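Local coordinates for protein carbohydrate kinase, FGGY (Novosphingobium aromaticivorans, PDB 3H6E) that probably transfers a phosphate group from a nucleotide to a sugar substrate whose identity is not established, at residues G80-A83 and R88-F91; I11-T16 and G54-D59; W135-Q138 and V143-N146; V202-T207 and V286-R291. All blocks are in the same frame, centred on the assembly; numbering follows the deposited sequence.

Contact 1 (G80-A83 and R88-F91)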
# COMPACT_ATOMS: atom_id res chain seq x y z
N GLY A 80 -12.02 -1.24 0.79
CA GLY A 80 -13.23 -0.71 0.20
C GLY A 80 -14.01 -1.79 -0.52
O GLY A 80 -13.48 -2.51 -1.36
N ILE A 81 -15.29 -1.92 -0.18
CA ILE A 81 -16.13 -2.96 -0.76
C ILE A 81 -17.45 -2.37 -1.23
O ILE A 81 -18.02 -1.50 -0.58
CB ILE A 81 -16.38 -4.10 0.24
CG1 ILE A 81 -17.09 -5.27 -0.45
CG2 ILE A 81 -17.18 -3.60 1.43
CD1 ILE A 81 -16.23 -5.98 -1.47
N ALA A 82 -17.93 -2.83 -2.38
CA ALA A 82 -19.15 -2.30 -2.96
C ALA A 82 -20.17 -3.40 -3.20
O ALA A 82 -19.81 -4.54 -3.52
CB ALA A 82 -18.85 -1.56 -4.25
N ALA A 83 -21.45 -3.06 -3.03
CA ALA A 83 -22.53 -4.02 -3.21
C ALA A 83 -23.50 -3.57 -4.29
O ALA A 83 -23.91 -2.41 -4.32
CB ALA A 83 -23.26 -4.25 -1.89
N ARG A 88 -27.39 -2.56 -9.80
CA ARG A 88 -27.01 -1.17 -9.54
C ARG A 88 -26.38 -1.03 -8.16
O ARG A 88 -26.56 -1.88 -7.29
CB ARG A 88 -28.21 -0.24 -9.65
CG ARG A 88 -29.11 -0.23 -8.42
CD ARG A 88 -29.70 1.15 -8.19
NE ARG A 88 -30.90 1.11 -7.37
CZ ARG A 88 -32.11 0.87 -7.85
NH1 ARG A 88 -32.27 0.64 -9.15
NH2 ARG A 88 -33.17 0.85 -7.05
N LEU A 89 -25.63 0.05 -7.96
CA LEU A 89 -25.01 0.30 -6.66
C LEU A 89 -26.06 0.36 -5.55
O LEU A 89 -26.92 1.25 -5.54
CB LEU A 89 -24.18 1.58 -6.68
CG LEU A 89 -23.49 1.84 -5.34
CD1 LEU A 89 -22.42 0.78 -5.08
CD2 LEU A 89 -22.90 3.24 -5.28
N ALA A 90 -25.99 -0.58 -4.62
CA ALA A 90 -26.94 -0.66 -3.53
C ALA A 90 -26.87 0.58 -2.63
O ALA A 90 -27.88 1.02 -2.09
CB ALA A 90 -26.72 -1.92 -2.72
N PHE A 91 -25.67 1.12 -2.47
CA PHE A 91 -25.43 2.28 -1.63
C PHE A 91 -23.95 2.65 -1.66
O PHE A 91 -23.11 1.83 -2.04
CB PHE A 91 -25.86 2.00 -0.18
CG PHE A 91 -25.29 0.73 0.39
CD1 PHE A 91 -26.11 -0.34 0.71
CD2 PHE A 91 -23.92 0.60 0.59
CE1 PHE A 91 -25.58 -1.51 1.23
CE2 PHE A 91 -23.39 -0.56 1.11
CZ PHE A 91 -24.22 -1.62 1.43

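Contact 2 (I11-T16 and G54-D59)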
# COMPACT_ATOMS: atom_id res chain seq x y z
N ILE A 11 -7.48 5.64 -13.83
CA ILE A 11 -8.28 6.25 -12.78
C ILE A 11 -7.83 5.74 -11.42
O ILE A 11 -8.01 4.56 -11.10
CB ILE A 11 -9.78 5.99 -12.98
CG1 ILE A 11 -9.99 4.67 -13.72
CG2 ILE A 11 -10.42 7.11 -13.76
CD1 ILE A 11 -11.38 4.52 -14.32
N ASP A 12 -7.23 6.62 -10.62
CA ASP A 12 -6.70 6.23 -9.32
C ASP A 12 -7.50 6.86 -8.20
O ASP A 12 -7.18 7.95 -7.72
CB ASP A 12 -5.23 6.63 -9.20
CG ASP A 12 -4.56 6.00 -8.00
OD1 ASP A 12 -5.27 5.62 -7.05
OD2 ASP A 12 -3.31 5.88 -8.00
N LEU A 13 -8.55 6.16 -7.78
CA LEU A 13 -9.44 6.66 -6.75
C LEU A 13 -8.99 6.20 -5.37
O LEU A 13 -9.59 5.32 -4.75
CB LEU A 13 -10.87 6.21 -7.07
CG LEU A 13 -11.16 6.58 -8.53
CD1 LEU A 13 -12.19 5.67 -9.17
CD2 LEU A 13 -11.58 8.04 -8.65
N GLY A 14 -7.91 6.81 -4.89
CA GLY A 14 -7.34 6.47 -3.60
C GLY A 14 -8.17 6.99 -2.45
O GLY A 14 -9.30 7.45 -2.63
N LYS A 15 -7.60 6.92 -1.25
CA LYS A 15 -8.35 7.27 -0.05
C LYS A 15 -8.42 8.77 0.19
O LYS A 15 -9.46 9.30 0.57
CB LYS A 15 -7.77 6.55 1.18
CG LYS A 15 -8.70 6.57 2.38
CD LYS A 15 -10.14 6.31 1.97
CE LYS A 15 -11.03 6.01 3.17
NZ LYS A 15 -10.92 7.06 4.23
N THR A 16 -7.31 9.47 -0.04
CA THR A 16 -7.27 10.91 0.19
C THR A 16 -7.27 11.70 -1.13
O THR A 16 -7.74 12.84 -1.17
CB THR A 16 -6.06 11.33 1.06
OG1 THR A 16 -4.85 11.21 0.30
CG2 THR A 16 -5.97 10.46 2.30
N GLY A 54 -18.22 9.41 -9.41
CA GLY A 54 -18.62 8.95 -10.73
C GLY A 54 -18.87 10.12 -11.65
O GLY A 54 -18.54 10.08 -12.83
N ARG A 55 -19.46 11.18 -11.10
CA ARG A 55 -19.71 12.39 -11.86
C ARG A 55 -18.41 13.10 -12.23
O ARG A 55 -18.10 13.25 -13.42
CB ARG A 55 -20.64 13.34 -11.10
CG ARG A 55 -21.97 12.71 -10.73
CD ARG A 55 -22.90 13.70 -10.05
NE ARG A 55 -23.93 13.02 -9.26
CZ ARG A 55 -23.94 12.99 -7.93
NH1 ARG A 55 -22.99 13.61 -7.24
NH2 ARG A 55 -24.91 12.35 -7.29
N TRP A 56 -17.65 13.53 -11.23
CA TRP A 56 -16.39 14.22 -11.48
C TRP A 56 -15.58 13.55 -12.58
O TRP A 56 -15.00 14.22 -13.44
CB TRP A 56 -15.54 14.30 -10.21
CG TRP A 56 -14.12 14.76 -10.47
CD1 TRP A 56 -13.72 16.03 -10.79
CD2 TRP A 56 -12.93 13.96 -10.45
NE1 TRP A 56 -12.35 16.06 -10.96
CE2 TRP A 56 -11.85 14.80 -10.75
CE3 TRP A 56 -12.68 12.60 -10.19
CZ2 TRP A 56 -10.53 14.34 -10.81
CZ3 TRP A 56 -11.37 12.15 -10.25
CH2 TRP A 56 -10.32 13.02 -10.55
N LEU A 57 -15.55 12.22 -12.57
CA LEU A 57 -14.68 11.48 -13.48
C LEU A 57 -15.32 11.21 -14.84
O LEU A 57 -14.66 10.74 -15.76
CB LEU A 57 -14.16 10.19 -12.82
CG LEU A 57 -14.80 8.84 -13.11
CD1 LEU A 57 -14.09 8.16 -14.26
CD2 LEU A 57 -14.72 7.97 -11.86
N LEU A 58 -16.61 11.51 -14.98
CA LEU A 58 -17.24 11.52 -16.29
C LEU A 58 -17.00 12.88 -16.96
O LEU A 58 -16.99 12.98 -18.18
CB LEU A 58 -18.74 11.21 -16.21
CG LEU A 58 -19.09 9.73 -16.27
CD1 LEU A 58 -20.60 9.52 -16.31
CD2 LEU A 58 -18.42 9.06 -17.46
N ASP A 59 -16.81 13.90 -16.14
CA ASP A 59 -16.41 15.22 -16.62
C ASP A 59 -15.01 15.15 -17.20
O ASP A 59 -14.80 15.39 -18.39
CB ASP A 59 -16.41 16.24 -15.48
CG ASP A 59 -17.81 16.56 -14.98
OD1 ASP A 59 -18.78 16.27 -15.71
OD2 ASP A 59 -17.93 17.09 -13.86

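Contact 3 (W135-Q138 and V143-N146)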
# COMPACT_ATOMS: atom_id res chain seq x y z
N TRP A 135 -20.93 -6.22 9.86
CA TRP A 135 -21.84 -5.16 10.29
C TRP A 135 -22.98 -5.00 9.29
O TRP A 135 -24.15 -5.07 9.66
CB TRP A 135 -21.08 -3.85 10.45
CG TRP A 135 -21.83 -2.79 11.18
CD1 TRP A 135 -22.86 -2.97 12.06
CD2 TRP A 135 -21.60 -1.38 11.11
NE1 TRP A 135 -23.29 -1.76 12.53
CE2 TRP A 135 -22.53 -0.77 11.97
CE3 TRP A 135 -20.70 -0.58 10.41
CZ2 TRP A 135 -22.59 0.61 12.15
CZ3 TRP A 135 -20.76 0.79 10.58
CH2 TRP A 135 -21.70 1.37 11.44
N LEU A 136 -22.63 -4.78 8.03
CA LEU A 136 -23.62 -4.62 6.97
C LEU A 136 -24.69 -5.71 6.98
O LEU A 136 -25.85 -5.45 6.64
CB LEU A 136 -22.94 -4.54 5.60
CG LEU A 136 -22.26 -3.21 5.29
CD1 LEU A 136 -21.45 -3.30 4.01
CD2 LEU A 136 -23.30 -2.10 5.19
N ASP A 137 -24.31 -6.93 7.35
CA ASP A 137 -25.26 -8.03 7.42
C ASP A 137 -26.35 -7.75 8.45
O ASP A 137 -27.44 -8.30 8.37
CB ASP A 137 -24.54 -9.35 7.74
CG ASP A 137 -24.08 -10.09 6.48
OD1 ASP A 137 -24.53 -9.73 5.37
OD2 ASP A 137 -23.28 -11.04 6.61
N GLN A 138 -26.04 -6.87 9.41
CA GLN A 138 -27.01 -6.47 10.43
C GLN A 138 -27.88 -5.31 9.97
O GLN A 138 -29.10 -5.33 10.15
CB GLN A 138 -26.30 -6.08 11.73
CG GLN A 138 -25.75 -7.25 12.53
CD GLN A 138 -25.64 -6.92 14.01
OE1 GLN A 138 -25.35 -7.79 14.83
NE2 GLN A 138 -25.88 -5.66 14.35
N VAL A 143 -30.62 -6.84 1.72
CA VAL A 143 -29.85 -6.24 0.64
C VAL A 143 -28.47 -6.90 0.47
O VAL A 143 -27.92 -6.91 -0.63
CB VAL A 143 -29.70 -4.72 0.83
CG1 VAL A 143 -28.73 -4.13 -0.20
CG2 VAL A 143 -31.06 -4.04 0.73
N MSE A 144 -27.92 -7.44 1.55
CA MSE A 144 -26.62 -8.10 1.49
C MSE A 144 -26.72 -9.51 0.89
O MSE A 144 -25.79 -9.97 0.23
CB MSE A 144 -25.96 -8.17 2.87
CG MSE A 144 -25.54 -6.83 3.43
SE MSE A 144 -24.77 -5.64 2.09
CE MSE A 144 -23.19 -6.67 1.59
N ALA A 145 -27.84 -10.18 1.12
CA ALA A 145 -28.03 -11.54 0.63
C ALA A 145 -28.34 -11.57 -0.87
O ALA A 145 -28.10 -12.57 -1.54
CB ALA A 145 -29.13 -12.24 1.41
N ASN A 146 -28.88 -10.47 -1.39
CA ASN A 146 -29.18 -10.35 -2.81
C ASN A 146 -28.04 -9.67 -3.54
O ASN A 146 -28.09 -9.46 -4.76
CB ASN A 146 -30.46 -9.53 -3.01
CG ASN A 146 -31.66 -10.14 -2.31
OD1 ASN A 146 -32.60 -9.43 -1.94
ND2 ASN A 146 -31.64 -11.45 -2.12

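Contact 4 (V202-T207 and V286-R291)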
# COMPACT_ATOMS: atom_id res chain seq x y z
N VAL A 202 -11.00 -12.17 -11.60
CA VAL A 202 -10.30 -11.98 -12.87
C VAL A 202 -8.92 -11.42 -12.57
O VAL A 202 -8.67 -10.93 -11.47
CB VAL A 202 -11.11 -11.03 -13.79
CG1 VAL A 202 -10.22 -10.01 -14.47
CG2 VAL A 202 -11.91 -11.82 -14.81
N ARG A 203 -8.01 -11.52 -13.53
CA ARG A 203 -6.66 -10.98 -13.36
C ARG A 203 -6.63 -9.50 -13.71
O ARG A 203 -7.24 -9.06 -14.68
CB ARG A 203 -5.66 -11.79 -14.19
CG ARG A 203 -5.72 -13.27 -13.86
CD ARG A 203 -4.75 -14.11 -14.68
NE ARG A 203 -3.40 -14.12 -14.13
CZ ARG A 203 -3.08 -14.64 -12.94
NH1 ARG A 203 -4.01 -15.17 -12.17
NH2 ARG A 203 -1.82 -14.61 -12.53
N ALA A 204 -5.91 -8.73 -12.89
CA ALA A 204 -5.87 -7.27 -12.99
C ALA A 204 -5.68 -6.74 -14.41
O ALA A 204 -6.21 -5.69 -14.77
CB ALA A 204 -4.78 -6.71 -12.07
N GLY A 205 -4.92 -7.47 -15.22
CA GLY A 205 -4.63 -7.04 -16.58
C GLY A 205 -5.64 -7.51 -17.61
O GLY A 205 -5.60 -7.07 -18.76
N ASP A 206 -6.54 -8.40 -17.20
CA ASP A 206 -7.59 -8.89 -18.08
C ASP A 206 -8.49 -7.75 -18.50
O ASP A 206 -8.58 -6.74 -17.82
CB ASP A 206 -8.44 -9.96 -17.39
CG ASP A 206 -7.72 -11.29 -17.29
OD1 ASP A 206 -6.77 -11.50 -18.07
OD2 ASP A 206 -8.11 -12.11 -16.43
N THR A 207 -9.16 -7.92 -19.64
CA THR A 207 -10.13 -6.94 -20.10
C THR A 207 -11.49 -7.25 -19.51
O THR A 207 -12.03 -8.34 -19.71
CB THR A 207 -10.25 -6.94 -21.64
OG1 THR A 207 -8.97 -6.69 -22.22
CG2 THR A 207 -11.23 -5.88 -22.09
N VAL A 286 -1.01 -9.92 -1.61
CA VAL A 286 -1.01 -10.77 -2.79
C VAL A 286 -0.68 -9.92 -4.00
O VAL A 286 -1.15 -8.78 -4.10
CB VAL A 286 -2.38 -11.43 -2.99
CG1 VAL A 286 -2.47 -12.08 -4.35
CG2 VAL A 286 -2.65 -12.45 -1.89
N ASP A 287 0.14 -10.44 -4.91
CA ASP A 287 0.45 -9.69 -6.13
C ASP A 287 -0.59 -9.92 -7.21
O ASP A 287 -1.49 -10.75 -7.05
CB ASP A 287 1.87 -10.00 -6.63
CG ASP A 287 2.05 -11.44 -7.08
OD1 ASP A 287 1.05 -12.11 -7.42
OD2 ASP A 287 3.21 -11.89 -7.10
N VAL A 288 -0.47 -9.19 -8.32
CA VAL A 288 -1.46 -9.28 -9.39
C VAL A 288 -1.55 -10.70 -9.95
O VAL A 288 -2.50 -11.04 -10.66
CB VAL A 288 -1.15 -8.30 -10.53
CG1 VAL A 288 -1.18 -6.87 -10.00
CG2 VAL A 288 0.19 -8.62 -11.16
N HIS A 289 -0.56 -11.53 -9.63
CA HIS A 289 -0.53 -12.92 -10.07
C HIS A 289 -1.11 -13.86 -9.01
O HIS A 289 -1.18 -15.06 -9.23
CB HIS A 289 0.90 -13.36 -10.40
CG HIS A 289 1.49 -12.65 -11.58
ND1 HIS A 289 2.24 -11.50 -11.46
CD2 HIS A 289 1.44 -12.94 -12.90
CE1 HIS A 289 2.62 -11.11 -12.66
NE2 HIS A 289 2.15 -11.96 -13.55
N GLY A 290 -1.50 -13.31 -7.87
CA GLY A 290 -2.05 -14.12 -6.80
C GLY A 290 -1.00 -14.72 -5.89
O GLY A 290 -1.33 -15.44 -4.94
N ARG A 291 0.27 -14.43 -6.17
CA ARG A 291 1.38 -14.91 -5.35
C ARG A 291 1.50 -14.10 -4.05
O ARG A 291 1.43 -12.87 -4.07
CB ARG A 291 2.69 -14.85 -6.13
CG ARG A 291 2.98 -16.08 -6.98
CD ARG A 291 4.01 -15.78 -8.08
NE ARG A 291 4.76 -14.55 -7.83
CZ ARG A 291 5.89 -14.48 -7.13
NH1 ARG A 291 6.43 -15.58 -6.61
NH2 ARG A 291 6.49 -13.30 -6.95

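Contact 1 (G80-A83 and R88-F91)
Ala83 and Ala90 lie beside each other across a tight beta hairpin, with their CB atoms 4.3 Å apart and a backbone bond beside them. Ala90 N donates to Ala83 O over 2.8 Å, and the N-H points almost straight at the oxygen (166°), with the donor only modestly tilted from the carbonyl plane. The same oxygen has carbon neighbours as well: Ala90 CB lies 3.3 Å from Ala83 O, and the CD1 methyl of Leu89 comes within 3.6 Å of it, so this acceptor takes one nearly straight hydrogen bond and has two methyl groups close by.

The side chains divide according to the alternation of an extended strand. On the side of Ala82, Leu89 swings its branch back over the partner strand; with CG anti to the backbone nitrogen (chi1 -178°), CD1 ends 4.3 Å from Ala82 CB. On the side of Ala83, Phe91 reaches in from beyond the hydrogen-bonded pair, and its ring atom CZ meets Ala83 CB at 4.3 Å, the methyl approaching the ring obliquely. The small alanine methyls are thus met by two larger side chains, Leu89 beside Ala82 and Phe91 beside Ala83.

The hairpin forms one side of a small antiparallel sheet, in which strand 81-85 lies between 88-89 and 148-151 and Ala82 pairs through its backbone with Leu150. Tyr155 of helix 152-159 packs on both Ala82 and Leu89, while Phe91 rests against Leu136 of helix 129-139 and Met144 of helix 141-145.

Contact 2 (I11-T16 and G54-D59)
Ile11 and Leu57 meet with their first torsions well away from the staggered positions, Ile11 at chi1 28° and Leu57 at chi1 99°, although at this resolution such values deserve caution. The two side chains cross at about a right angle, and the branch methyl Ile11 CG2 touches Leu57 CD1 at 3.8 Å. Two residues further along the strand, Leu13 spreads its two methyls over different partners: Leu13 CD1 lies 4.4 Å from Leu57 CD2, whereas Leu13 CD2 sits 4.4 Å from Trp56 CZ3, at the edge of the indole and near its plane. Leu57 is thus set against both strand residues, with Trp56 alongside.

Helix 50-63 here covers the central sheet of the N-terminal actin-like domain; its segment 54-59 runs roughly antiparallel (155°) to 11-13, with 11.4 Å between the axes. Trp156 of helix 152-159 packs on Leu13 and Leu57, and Val20 of the adjoining strand meets both Ile11 and Trp56. Asp12 turns elsewhere, touching Val425 and making a weak hydrogen bond to Ser426.

Across the interface there is no hydrogen bond; methyls and a ring edge do all the touching. Such chemistry implies that shape and exclusion of water hold the two segments together, while the backbone of Ile11 and Leu13 bonds to strand 71-76 at Val73 and Val75, and Leu13 O also accepts from Trp152 NE1.

Contact 3 (W135-Q138 and V143-N146)
Asp137 and Met144, the latter present as selenomethionine, make the closest approach between two consecutive short helices. The carboxylate oxygen Asp137 OD1 lies 3.3 Å from Met144 CB and 3.6 Å from Met144 CG, the two side chains crossing at about a right angle. One residue back, Leu136 adds both a backbone and a side-chain contact: Leu136 O is 3.5 Å from Met144 CG, and Leu136 CB stands 4.1 Å from Met144 SE. CB and CG of Met144 therefore lie near oxygens, and CG and SE both also reach Leu136 CB.

A folded side chain brings this about. Met144 places CG beside its own backbone nitrogen, and the chain then bends at chi2 (-40°) and chi3 (-63°), so that it curls against the last turns of helix 129-139 rather than stretching past them. Leu136 continues the apolar patch outward to Leu94.

The next shell fixes the acid. Arg197 forms a salt bridge through NH1 to Asp137 OD1, and Trp194 donates from NE1 to Asp137 OD2, so each carboxylate oxygen has its own polar partner and the group's rotation is restrained from two points. Arg197 also packs on Met144, so it touches both partners of the contact.

As an example of a mixed interface, the contact sets a carboxylate against methylenes while both of its oxygens have polar partners, Arg197 and Trp194; the adjacent guanidinium would probably keep Asp137 ionised. No hydrogen bond links 135-138 to 143-146, which implies that they meet by packing.

Contact 4 (V202-T207 and V286-R291)
Two type I beta turns meet where the halves of this FGGY kinase come together, and the residues that touch are Arg203 and Ala204 of one with Val288 and His289 of the other. The turn from Asp287 to Gly290 belongs to a beta hairpin joining strands 282-286 and 292-298 of the C-terminal sheet; with Gly290 at positive phi (86°) it is a type I turn with a G1 bulge. The turn from Arg203 to Asp206 precedes strand 207-210 at the rim of the N-terminal sheet.

At the buried side Ala204 CB packs on Val288 CG1 at 4.2 Å, and Val288 continues onto Leu231 of the N-terminal sheet and Thr169 of helix 168-171. At the exposed side the arginine reaches across. Its chain bends at chi3 (84°), bringing NH2 within 3.3 Å of His289 CA and 3.7 Å of His289 CB, while Val288 O lies over one face of the guanidinium, offset toward its rim. The accompanying bond from Arg203 NH2 to His289 O is weak, so the grip is largely one of packing.

An aspartate braces each loop. Arg203 N donates to Asp206 OD2 at 3.0 Å, which ties the start of one turn to its end. In the hairpin Arg291 NE forms a salt bridge with Asp287 OD2, its hydrogen bond weak, and Arg291 N donates to Asp287 OD1 at 2.7 Å, arriving from above the carboxylate plane, 47° out of it.

How the contacts relate
Along the chain the contacts come in series, 2, 1, 3 and 4, none overlapping another. Contacts 1 and 3 are neighbours, their centres about 11 Å apart, and they touch directly, with Ala90 CB on Val143 CG1 at 3.9 Å, so the hairpin and the helix pair pack together. Contact 2 lies about 16 Å from contact 1, centre to centre, on the central N-terminal sheet. Helix 152-159 packs on both. Contact 4 stands apart, its centre about 22 Å from those of contacts 1 and 2. Contacts 1 to 3 build the N-terminal part, while contact 4 links it to the C-terminal sheet region, consistent with the two-domain FGGY architecture.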